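Local structure of aquaporin AqpM (2F2B) at residues 8-13 with 75-80; 62-67 with 179-184; 24-29 with 56-61; 90-95 with 236-241. The protein forms a tetrameric membrane channel that lets water pass in both directions under osmotic drive, with a transient increase in glycerol flux. All coordinates share one frame; numbering follows the deposited sequence.

In the fold
Interactions 1, 2 and 3 are buried, whereas interaction 4 lies partly on the surface, on the side predicted to be cytoplasmic. Helix 4-33 serves interactions 1 and 3, whose centres are about 23 Å apart; helix 52-73 serves interactions 2 and 3, which touch where Ala184 CB meets the backbone of Gly59. The chemistry changes with place. Interaction 1 ties a loop down with a buried carboxylate, interaction 2 brings two glycine backbones together, and interaction 3 packs small hydroxyls and methyls. Interaction 4 rests a helix end on helix 224-243 mainly through one valine. It meets interaction 1 through the rings of Phe95 and His80, and lies across the chain's centre from interaction 3.

Interaction 1. Residues 8-13 with 75-80; sequences CIAEFI and NISGCH
Ala10 and Glu11, on one turn of helix 4-33, face an irregular loop: the Ala10 and Ser77 CA atoms are 6.2 Å apart, and those of Glu11 and Cys79 are similarly close. The Glu11 chain bends at its second torsion (chi2 -65°), and its carboxylate ends among the loop's donors. His80 N gives a 2.9 Å bond to Glu11 OE2 on its syn lone pair, while Ser77 OG donates to the same OE2 from the anti side at 2.6 Å, slightly out of the carboxylate plane. Ser77 OG accepts from Cys79 N at 3.1 Å, an ST turn; the same hydroxyl accepts within the loop and donates to the helix. This segment leads into the first NPA motif, Asn82-Pro83-Ala84, and Glu11 OE1 accepts from Ile81 N, so the glutamate is bonded to the backbone just before the motif. Gly78 allows the tight turn, since at its positive phi a CB would jam against the preceding carbonyl. Glu11 OE1 also takes Gln107 NE2, so both oxygens of this buried carboxylate are gripped, which probably keeps it ionised. His80 ND1 is bonded to Thr86 OG1. Beside the polar cluster, Ala10 CB rests on Ile76 CG2 at 3.9 Å.

Interaction 2. Residues 62-67 with 179-184; sequences FGFAIA and IGLTVA
Gly63 and Gly180 bring the two helices almost into backbone contact, their CA atoms 3.9 Å apart. Neither residue has a side chain to hold the backbones apart, and each meets the carbonyl of the other: Gly63 CA lies 3.1 Å from Gly180 O, and Gly180 CA makes a CA-H...O contact of 3.3 Å with Gly63 O. A CB on either glycine would collide with the opposing carbonyl oxygen, so the notch exists because both sides are bare. The segment axes consequently approach to 7.3 Å and run nearly antiparallel at 161°. Here two transmembrane helices of the aquaporin fold, 52-73 and 175-194, meet through a small-residue (Gly-xxx-Ala) face on each side, Gly63/Ala67 and Gly180/Ala184.

Larger side chains flank the notch. Ile66 is the main bump: its CG2 lies over Gly180 CA at 4.0 Å, while its CD1 lies against both methyls of Val183, 3.8 Å from Val183 CG1, the two side chains meeting at about a right angle. Ile66 CG2 also rests against Ile179 CG2. On the other flank, Leu181 CD2 touches Phe64 CE1 at 4.0 Å. A glycerol, probably from the crystallisation liquor, lies about 3 Å from the Ile66 side chain at nearest atoms. Helix 4-33 packs behind Phe62 and Ile66 through Leu18, helix 143-166 covers Ile179 and Val183, and Phe64 packs on Gly185 of one neighbouring subunit and Leu181 on Ile177 of another.

Interaction 3. Residues 24-29 with 56-61; sequences GSAAVT and VAIGLA
Ser25 pushes its CB and OG against the methyl of Ala61, with Ser25 OG 3.3 Å from Ala61 CB. Ser25 CB and Ala61 CB are 3.4 Å apart, tighter than usual van der Waals contact, a fit that small residues make possible. This is the packing of the first two membrane-spanning helices of the aquaporin fold, crossing in broadly antiparallel sense, with their segment axes 9.0 Å apart at an angle of 150°. The serine hydroxyl is held between the backbone N and the carbonyl carbon (chi1 70°), where it bonds to Gly22 O in its own helix and still touches Ile58 CA and CG2.

Ile58 is the long partner. Its CD1, anti to CA (chi2 166°), rests against the other helix, 3.8 Å from Ala26 CA with the Ala26 methyl alongside. Leu52 of a neighbouring subunit also packs against Ile58 and Thr29, so the contact lies at the tetramer interface. The remaining partner of the Ile58 tip is a hydroxyl, Thr29 OG1, 3.7 Å from CD1. That hydroxyl donates to Ser25 O at 2.8 Å, while Thr29 N reaches Ser25 O from the opposite face of the carbonyl plane.

Interaction 4. Residues 90-95 with 236-241; sequences WSVKKF and AALTYQ
Ser91 and Val92 meet Ala237 where helix 83-91, the short helix beginning in the first NPA motif, ends in a Schellman motif. Lys93 takes a positive phi there, Lys93 N bonding back to Trp90 O and Lys94 N to Leu89 O, and Val92, just before the turn, faces helix 224-243. Val92 does most of the work. Its CG1, anti to the carbonyl carbon (chi1 -70°), sits 3.6 Å from the Ala237 CB methyl and equally close to Ala237 O, with Leu238 CD2 farther out at 4.3 Å. The second methyl, CG2, also touches Ala237 CB. From helix 224-243, the extended chain of Gln241 brings its amide over the valine, Gln241 NE2 lying 4.0 Å from Val92 CB; this is plain packing of an amide against aliphatic carbon. Ser91 OG adds a contact of 3.8 Å to Ala237 CB, its polar partner being Gly88 O within its own helix.

Leu238 and Gln241 are on the surface, so the contact is partly open on that side. Behind it, helix 143-166 packs against Ala236 and Tyr240, and Ile13 of a neighbouring subunit touches Thr239, while helix 100-122 lies against Trp90 and Phe95 on the far side of the turn.

Interaction 1. Residues 8-13 with 75-80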
loop_
_atom_site.group_PDB
_atom_site.type_symbol
_atom_site.label_atom_id
_atom_site.label_comp_id
_atom_site.label_asym_id
_atom_site.label_seq_id
_atom_site.Cartn_x
_atom_site.Cartn_y
_atom_site.Cartn_z
ATOM N N CYS A 8 -6.198 20.394 22.765
ATOM C CA CYS A 8 -7.111 19.344 23.205
ATOM C C CYS A 8 -8.192 19.142 22.145
ATOM O O CYS A 8 -8.638 18.018 21.909
ATOM C CB CYS A 8 -7.742 19.700 24.553
ATOM S SG CYS A 8 -6.644 19.402 25.961
ATOM N N ILE A 9 -8.618 20.226 21.506
ATOM C CA ILE A 9 -9.618 20.114 20.450
ATOM C C ILE A 9 -9.000 19.291 19.314
ATOM O O ILE A 9 -9.662 18.437 18.720
ATOM C CB ILE A 9 -10.042 21.503 19.917
ATOM C CG1 ILE A 9 -10.830 22.253 20.994
ATOM C CG2 ILE A 9 -10.891 21.346 18.657
ATOM C CD1 ILE A 9 -11.150 23.698 20.625
ATOM N N ALA A 10 -7.723 19.538 19.031
ATOM C CA ALA A 10 -7.023 18.803 17.981
ATOM C C ALA A 10 -6.932 17.317 18.335
ATOM O O ALA A 10 -7.130 16.463 17.476
ATOM C CB ALA A 10 -5.625 19.379 17.775
ATOM N N GLU A 11 -6.627 17.007 19.592
ATOM C CA GLU A 11 -6.538 15.608 20.016
ATOM C C GLU A 11 -7.907 14.930 19.893
ATOM O O GLU A 11 -7.997 13.751 19.549
ATOM C CB GLU A 11 -6.026 15.516 21.461
ATOM C CG GLU A 11 -4.541 15.832 21.620
ATOM C CD GLU A 11 -3.644 14.813 20.927
ATOM O OE1 GLU A 11 -3.825 13.603 21.169
ATOM O OE2 GLU A 11 -2.754 15.220 20.149
ATOM N N PHE A 12 -8.968 15.679 20.173
ATOM C CA PHE A 12 -10.331 15.159 20.069
ATOM C C PHE A 12 -10.618 14.815 18.607
ATOM O O PHE A 12 -11.089 13.720 18.294
ATOM C CB PHE A 12 -11.331 16.211 20.574
ATOM C CG PHE A 12 -12.779 15.834 20.381
ATOM C CD1 PHE A 12 -13.410 16.028 19.155
ATOM C CD2 PHE A 12 -13.519 15.302 21.437
ATOM C CE1 PHE A 12 -14.760 15.700 18.980
ATOM C CE2 PHE A 12 -14.865 14.972 21.276
ATOM C CZ PHE A 12 -15.487 15.172 20.046
ATOM N N ILE A 13 -10.327 15.759 17.717
ATOM C CA ILE A 13 -10.551 15.561 16.287
ATOM C C ILE A 13 -9.725 14.393 15.751
ATOM O O ILE A 13 -10.236 13.545 15.013
ATOM C CB ILE A 13 -10.200 16.840 15.494
ATOM C CG1 ILE A 13 -11.203 17.946 15.834
ATOM C CG2 ILE A 13 -10.212 16.555 13.989
ATOM C CD1 ILE A 13 -10.825 19.312 15.293
ATOM N N ASN A 75 1.599 19.522 13.986
ATOM C CA ASN A 75 2.169 20.831 14.312
ATOM C C ASN A 75 1.299 21.624 15.277
ATOM O O ASN A 75 1.654 22.737 15.679
ATOM C CB ASN A 75 2.347 21.656 13.036
ATOM C CG ASN A 75 3.382 21.076 12.104
ATOM O OD1 ASN A 75 3.497 21.497 10.951
ATOM N ND2 ASN A 75 4.147 20.107 12.594
ATOM N N ILE A 76 0.153 21.063 15.640
ATOM C CA ILE A 76 -0.753 21.737 16.552
ATOM C C ILE A 76 -0.654 21.150 17.956
ATOM O O ILE A 76 -0.221 21.831 18.885
ATOM C CB ILE A 76 -2.212 21.652 16.036
ATOM C CG1 ILE A 76 -2.322 22.388 14.694
ATOM C CG2 ILE A 76 -3.172 22.267 17.050
ATOM C CD1 ILE A 76 -3.680 22.266 14.029
ATOM N N SER A 77 -1.022 19.880 18.106
ATOM C CA SER A 77 -0.993 19.232 19.415
ATOM C C SER A 77 0.080 18.165 19.561
ATOM O O SER A 77 0.357 17.708 20.673
ATOM C CB SER A 77 -2.346 18.583 19.698
ATOM O OG SER A 77 -2.561 17.482 18.822
ATOM N N GLY A 78 0.676 17.770 18.441
ATOM C CA GLY A 78 1.674 16.718 18.463
ATOM C C GLY A 78 1.000 15.446 17.970
ATOM O O GLY A 78 1.652 14.439 17.700
ATOM N N CYS A 79 -0.325 15.518 17.858
ATOM C CA CYS A 79 -1.173 14.415 17.400
ATOM C C CYS A 79 -0.857 13.064 18.041
ATOM O O CYS A 79 -0.471 12.114 17.356
ATOM C CB CYS A 79 -1.103 14.296 15.870
ATOM S SG CYS A 79 -2.420 13.276 15.142
ATOM N N HIS A 80 -1.024 12.982 19.360
ATOM C CA HIS A 80 -0.782 11.737 20.087
ATOM C C HIS A 80 -1.917 10.760 19.789
ATOM O O HIS A 80 -1.677 9.584 19.501
ATOM C CB HIS A 80 -0.760 11.976 21.603
ATOM C CG HIS A 80 0.324 12.897 22.073
ATOM N ND1 HIS A 80 0.568 13.124 23.410
ATOM C CD2 HIS A 80 1.206 13.668 21.393
ATOM C CE1 HIS A 80 1.553 13.997 23.534
ATOM N NE2 HIS A 80 1.957 14.343 22.327
#

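Interaction 2. Residues 62-67 with 179-184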
loop_
_atom_site.group_PDB
_atom_site.type_symbol
_atom_site.label_atom_id
_atom_site.label_comp_id
_atom_site.label_asym_id
_atom_site.label_seq_id
_atom_site.Cartn_x
_atom_site.Cartn_y
_atom_site.Cartn_z
ATOM N N PHE A 62 -6.830 2.418 9.010
ATOM C CA PHE A 62 -6.321 3.017 10.243
ATOM C C PHE A 62 -5.077 3.836 9.919
ATOM O O PHE A 62 -4.982 5.011 10.273
ATOM C CB PHE A 62 -5.917 1.930 11.245
ATOM C CG PHE A 62 -6.995 1.550 12.211
ATOM C CD1 PHE A 62 -7.240 2.325 13.341
ATOM C CD2 PHE A 62 -7.749 0.398 12.010
ATOM C CE1 PHE A 62 -8.224 1.953 14.262
ATOM C CE2 PHE A 62 -8.732 0.021 12.924
ATOM C CZ PHE A 62 -8.965 0.800 14.050
ATOM N N GLY A 63 -4.131 3.194 9.242
ATOM C CA GLY A 63 -2.865 3.825 8.904
ATOM C C GLY A 63 -2.923 5.111 8.103
ATOM O O GLY A 63 -2.210 6.068 8.418
ATOM N N PHE A 64 -3.747 5.138 7.059
ATOM C CA PHE A 64 -3.861 6.335 6.234
ATOM C C PHE A 64 -4.567 7.451 7.006
ATOM O O PHE A 64 -4.236 8.629 6.848
ATOM C CB PHE A 64 -4.617 6.035 4.929
ATOM C CG PHE A 64 -3.906 5.066 4.009
ATOM C CD1 PHE A 64 -2.512 4.986 3.980
ATOM C CD2 PHE A 64 -4.636 4.275 3.127
ATOM C CE1 PHE A 64 -1.861 4.130 3.079
ATOM C CE2 PHE A 64 -4.002 3.419 2.226
ATOM C CZ PHE A 64 -2.608 3.345 2.201
ATOM N N ALA A 65 -5.530 7.087 7.850
ATOM C CA ALA A 65 -6.239 8.091 8.637
ATOM C C ALA A 65 -5.291 8.668 9.691
ATOM O O ALA A 65 -5.333 9.865 9.992
ATOM C CB ALA A 65 -7.470 7.473 9.303
ATOM N N ILE A 66 -4.432 7.815 10.246
ATOM C CA ILE A 66 -3.460 8.255 11.251
ATOM C C ILE A 66 -2.431 9.187 10.608
ATOM O O ILE A 66 -2.096 10.239 11.165
ATOM C CB ILE A 66 -2.747 7.036 11.903
ATOM C CG1 ILE A 66 -3.723 6.321 12.845
ATOM C CG2 ILE A 66 -1.497 7.491 12.671
ATOM C CD1 ILE A 66 -3.283 4.934 13.276
ATOM N N ALA A 67 -1.934 8.809 9.432
ATOM C CA ALA A 67 -0.961 9.637 8.725
ATOM C C ALA A 67 -1.587 10.994 8.416
ATOM O O ALA A 67 -0.991 12.043 8.689
ATOM C CB ALA A 67 -0.521 8.951 7.424
ATOM N N ILE A 179 4.542 6.367 10.875
ATOM C CA ILE A 179 3.760 5.943 12.029
ATOM C C ILE A 179 2.470 5.260 11.565
ATOM O O ILE A 179 2.099 4.202 12.078
ATOM C CB ILE A 179 3.438 7.144 12.952
ATOM C CG1 ILE A 179 4.736 7.652 13.590
ATOM C CG2 ILE A 179 2.446 6.729 14.039
ATOM C CD1 ILE A 179 4.586 8.949 14.378
ATOM N N GLY A 180 1.799 5.852 10.583
ATOM C CA GLY A 180 0.573 5.256 10.080
ATOM C C GLY A 180 0.785 3.877 9.468
ATOM O O GLY A 180 0.028 2.942 9.746
ATOM N N LEU A 181 1.810 3.736 8.629
ATOM C CA LEU A 181 2.069 2.446 8.000
ATOM C C LEU A 181 2.503 1.404 9.029
ATOM O O LEU A 181 2.196 0.223 8.892
ATOM C CB LEU A 181 3.126 2.589 6.897
ATOM C CG LEU A 181 2.695 3.457 5.709
ATOM C CD1 LEU A 181 3.822 3.518 4.685
ATOM C CD2 LEU A 181 1.422 2.878 5.068
ATOM N N THR A 182 3.204 1.839 10.069
ATOM C CA THR A 182 3.629 0.906 11.107
ATOM C C THR A 182 2.386 0.319 11.781
ATOM O O THR A 182 2.315 -0.883 12.035
ATOM C CB THR A 182 4.524 1.607 12.140
ATOM O OG1 THR A 182 5.710 2.070 11.484
ATOM C CG2 THR A 182 4.926 0.642 13.252
ATOM N N VAL A 183 1.401 1.168 12.053
ATOM C CA VAL A 183 0.164 0.699 12.664
ATOM C C VAL A 183 -0.537 -0.274 11.711
ATOM O O VAL A 183 -1.035 -1.315 12.138
ATOM C CB VAL A 183 -0.791 1.875 13.000
ATOM C CG1 VAL A 183 -2.174 1.341 13.385
ATOM C CG2 VAL A 183 -0.219 2.687 14.159
ATOM N N ALA A 184 -0.561 0.052 10.420
ATOM C CA ALA A 184 -1.205 -0.828 9.439
ATOM C C ALA A 184 -0.573 -2.219 9.483
ATOM O O ALA A 184 -1.275 -3.233 9.442
ATOM C CB ALA A 184 -1.085 -0.238 8.027
#

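Interaction 3. Residues 24-29 with 56-61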
loop_
_atom_site.group_PDB
_atom_site.type_symbol
_atom_site.label_atom_id
_atom_site.label_comp_id
_atom_site.label_asym_id
_atom_site.label_seq_id
_atom_site.Cartn_x
_atom_site.Cartn_y
_atom_site.Cartn_z
ATOM N N GLY A 24 -14.231 1.876 11.823
ATOM C CA GLY A 24 -15.331 1.828 10.877
ATOM C C GLY A 24 -15.093 0.831 9.757
ATOM O O GLY A 24 -16.017 0.123 9.342
ATOM N N SER A 25 -13.858 0.755 9.266
ATOM C CA SER A 25 -13.545 -0.174 8.183
ATOM C C SER A 25 -13.738 -1.624 8.621
ATOM O O SER A 25 -14.141 -2.466 7.821
ATOM C CB SER A 25 -12.107 0.032 7.689
ATOM O OG SER A 25 -11.153 -0.395 8.649
ATOM N N ALA A 26 -13.454 -1.910 9.889
ATOM C CA ALA A 26 -13.616 -3.262 10.409
ATOM C C ALA A 26 -15.104 -3.611 10.477
ATOM O O ALA A 26 -15.503 -4.723 10.138
ATOM C CB ALA A 26 -12.983 -3.379 11.790
ATOM N N ALA A 27 -15.920 -2.659 10.916
ATOM C CA ALA A 27 -17.360 -2.892 10.995
ATOM C C ALA A 27 -17.908 -3.145 9.588
ATOM O O ALA A 27 -18.717 -4.049 9.381
ATOM C CB ALA A 27 -18.054 -1.686 11.629
ATOM N N VAL A 28 -17.458 -2.351 8.618
ATOM C CA VAL A 28 -17.908 -2.513 7.238
ATOM C C VAL A 28 -17.546 -3.890 6.687
ATOM O O VAL A 28 -18.346 -4.518 5.998
ATOM C CB VAL A 28 -17.300 -1.428 6.314
ATOM C CG1 VAL A 28 -17.601 -1.752 4.856
ATOM C CG2 VAL A 28 -17.873 -0.064 6.672
ATOM N N THR A 29 -16.339 -4.360 6.990
ATOM C CA THR A 29 -15.899 -5.669 6.514
ATOM C C THR A 29 -16.874 -6.753 6.974
ATOM O O THR A 29 -17.294 -7.609 6.190
ATOM C CB THR A 29 -14.496 -6.009 7.049
ATOM O OG1 THR A 29 -13.578 -4.980 6.664
ATOM C CG2 THR A 29 -14.017 -7.350 6.497
ATOM N N VAL A 56 -5.095 -6.297 6.039
ATOM C CA VAL A 56 -4.216 -5.189 5.660
ATOM C C VAL A 56 -5.074 -4.000 5.213
ATOM O O VAL A 56 -4.669 -2.842 5.356
ATOM C CB VAL A 56 -3.199 -5.593 4.550
ATOM C CG1 VAL A 56 -3.884 -5.715 3.203
ATOM C CG2 VAL A 56 -2.054 -4.578 4.505
ATOM N N ALA A 57 -6.267 -4.278 4.685
ATOM C CA ALA A 57 -7.167 -3.204 4.266
ATOM C C ALA A 57 -7.624 -2.438 5.510
ATOM O O ALA A 57 -7.634 -1.204 5.520
ATOM C CB ALA A 57 -8.376 -3.778 3.516
ATOM N N ILE A 58 -8.008 -3.162 6.559
ATOM C CA ILE A 58 -8.423 -2.507 7.799
ATOM C C ILE A 58 -7.209 -1.775 8.367
ATOM O O ILE A 58 -7.308 -0.624 8.798
ATOM C CB ILE A 58 -8.952 -3.537 8.835
ATOM C CG1 ILE A 58 -10.288 -4.109 8.339
ATOM C CG2 ILE A 58 -9.110 -2.876 10.209
ATOM C CD1 ILE A 58 -10.748 -5.361 9.078
ATOM N N GLY A 59 -6.059 -2.441 8.351
ATOM C CA GLY A 59 -4.847 -1.816 8.855
ATOM C C GLY A 59 -4.545 -0.500 8.151
ATOM O O GLY A 59 -4.136 0.477 8.787
ATOM N N LEU A 60 -4.753 -0.462 6.840
ATOM C CA LEU A 60 -4.489 0.754 6.076
ATOM C C LEU A 60 -5.560 1.820 6.282
ATOM O O LEU A 60 -5.272 3.013 6.191
ATOM C CB LEU A 60 -4.329 0.415 4.587
ATOM C CG LEU A 60 -3.065 -0.407 4.291
ATOM C CD1 LEU A 60 -3.110 -0.955 2.871
ATOM C CD2 LEU A 60 -1.824 0.469 4.496
ATOM N N ALA A 61 -6.799 1.409 6.548
ATOM C CA ALA A 61 -7.844 2.395 6.800
ATOM C C ALA A 61 -7.400 3.153 8.058
ATOM O O ALA A 61 -7.555 4.372 8.157
ATOM C CB ALA A 61 -9.194 1.707 7.026
#

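Interaction 4. Residues 90-95 with 236-241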
loop_
_atom_site.group_PDB
_atom_site.type_symbol
_atom_site.label_atom_id
_atom_site.label_comp_id
_atom_site.label_asym_id
_atom_site.label_seq_id
_atom_site.Cartn_x
_atom_site.Cartn_y
_atom_site.Cartn_z
ATOM N N TRP A 90 5.493 10.951 28.305
ATOM C CA TRP A 90 5.626 11.476 29.660
ATOM C C TRP A 90 6.686 10.702 30.448
ATOM O O TRP A 90 7.495 11.300 31.164
ATOM C CB TRP A 90 4.283 11.385 30.389
ATOM C CG TRP A 90 4.389 11.585 31.874
ATOM C CD1 TRP A 90 4.574 12.767 32.536
ATOM C CD2 TRP A 90 4.360 10.562 32.876
ATOM N NE1 TRP A 90 4.661 12.541 33.893
ATOM C CE2 TRP A 90 4.532 11.197 34.128
ATOM C CE3 TRP A 90 4.206 9.168 32.837
ATOM C CZ2 TRP A 90 4.555 10.486 35.332
ATOM C CZ3 TRP A 90 4.229 8.459 34.038
ATOM C CH2 TRP A 90 4.401 9.122 35.268
ATOM N N SER A 91 6.690 9.378 30.307
ATOM C CA SER A 91 7.637 8.536 31.036
ATOM C C SER A 91 9.104 8.866 30.768
ATOM O O SER A 91 9.962 8.579 31.602
ATOM C CB SER A 91 7.375 7.047 30.751
ATOM O OG SER A 91 7.793 6.672 29.450
ATOM N N VAL A 92 9.400 9.465 29.618
ATOM C CA VAL A 92 10.776 9.831 29.305
ATOM C C VAL A 92 10.962 11.347 29.248
ATOM O O VAL A 92 11.870 11.853 28.587
ATOM C CB VAL A 92 11.255 9.191 27.972
ATOM C CG1 VAL A 92 11.420 7.690 28.157
ATOM C CG2 VAL A 92 10.263 9.481 26.856
ATOM N N LYS A 93 10.085 12.062 29.948
ATOM C CA LYS A 93 10.134 13.521 30.033
ATOM C C LYS A 93 10.050 14.246 28.695
ATOM O O LYS A 93 10.735 15.248 28.477
ATOM C CB LYS A 93 11.411 13.946 30.767
ATOM C CG LYS A 93 11.633 13.200 32.074
ATOM C CD LYS A 93 10.420 13.303 32.988
ATOM C CE LYS A 93 10.572 12.421 34.220
ATOM N NZ LYS A 93 9.347 12.445 35.071
ATOM N N LYS A 94 9.202 13.748 27.801
ATOM C CA LYS A 94 9.032 14.368 26.493
ATOM C C LYS A 94 7.661 15.027 26.376
ATOM O O LYS A 94 7.301 15.548 25.323
ATOM C CB LYS A 94 9.210 13.324 25.388
ATOM C CG LYS A 94 10.610 12.731 25.320
ATOM C CD LYS A 94 11.635 13.783 24.937
ATOM C CE LYS A 94 13.034 13.191 24.856
ATOM N NZ LYS A 94 14.027 14.227 24.462
ATOM N N PHE A 95 6.900 14.992 27.465
ATOM C CA PHE A 95 5.574 15.603 27.514
ATOM C C PHE A 95 5.280 15.902 28.981
ATOM O O PHE A 95 5.466 15.044 29.844
ATOM C CB PHE A 95 4.509 14.654 26.951
ATOM C CG PHE A 95 3.173 15.311 26.717
ATOM C CD1 PHE A 95 3.022 16.285 25.736
ATOM C CD2 PHE A 95 2.069 14.959 27.483
ATOM C CE1 PHE A 95 1.785 16.900 25.519
ATOM C CE2 PHE A 95 0.829 15.569 27.275
ATOM C CZ PHE A 95 0.689 16.540 26.291
ATOM N N ALA A 236 9.030 0.608 25.535
ATOM C CA ALA A 236 9.685 1.051 24.302
ATOM C C ALA A 236 10.393 2.388 24.496
ATOM O O ALA A 236 11.518 2.580 24.030
ATOM C CB ALA A 236 8.652 1.168 23.169
ATOM N N ALA A 237 9.729 3.313 25.178
ATOM C CA ALA A 237 10.309 4.628 25.425
ATOM C C ALA A 237 11.591 4.487 26.245
ATOM O O ALA A 237 12.610 5.098 25.925
ATOM C CB ALA A 237 9.304 5.515 26.158
ATOM N N LEU A 238 11.537 3.669 27.294
ATOM C CA LEU A 238 12.700 3.448 28.152
ATOM C C LEU A 238 13.828 2.734 27.409
ATOM O O LEU A 238 15.006 3.025 27.623
ATOM C CB LEU A 238 12.292 2.637 29.386
ATOM C CG LEU A 238 11.359 3.367 30.358
ATOM C CD1 LEU A 238 10.889 2.414 31.439
ATOM C CD2 LEU A 238 12.083 4.557 30.966
ATOM N N THR A 239 13.461 1.802 26.535
ATOM C CA THR A 239 14.435 1.057 25.747
ATOM C C THR A 239 15.149 1.988 24.770
ATOM O O THR A 239 16.369 1.934 24.625
ATOM C CB THR A 239 13.756 -0.079 24.949
ATOM O OG1 THR A 239 13.185 -1.026 25.858
ATOM C CG2 THR A 239 14.764 -0.787 24.055
ATOM N N TYR A 240 14.387 2.850 24.103
ATOM C CA TYR A 240 14.981 3.774 23.148
ATOM C C TYR A 240 15.950 4.711 23.863
ATOM O O TYR A 240 17.053 4.967 23.379
ATOM C CB TYR A 240 13.895 4.590 22.444
ATOM C CG TYR A 240 14.422 5.415 21.298
ATOM C CD1 TYR A 240 14.861 6.726 21.496
ATOM C CD2 TYR A 240 14.520 4.871 20.018
ATOM C CE1 TYR A 240 15.385 7.474 20.443
ATOM C CE2 TYR A 240 15.044 5.609 18.960
ATOM C CZ TYR A 240 15.475 6.905 19.180
ATOM O OH TYR A 240 16.005 7.630 18.139
ATOM N N GLN A 241 15.526 5.215 25.016
ATOM C CA GLN A 241 16.340 6.120 25.822
ATOM C C GLN A 241 17.663 5.452 26.190
ATOM O O GLN A 241 18.721 6.081 26.157
ATOM C CB GLN A 241 15.569 6.503 27.090
ATOM C CG GLN A 241 16.251 7.528 27.981
ATOM C CD GLN A 241 15.428 7.849 29.218
ATOM O OE1 GLN A 241 15.182 6.983 30.058
ATOM N NE2 GLN A 241 14.993 9.099 29.330
#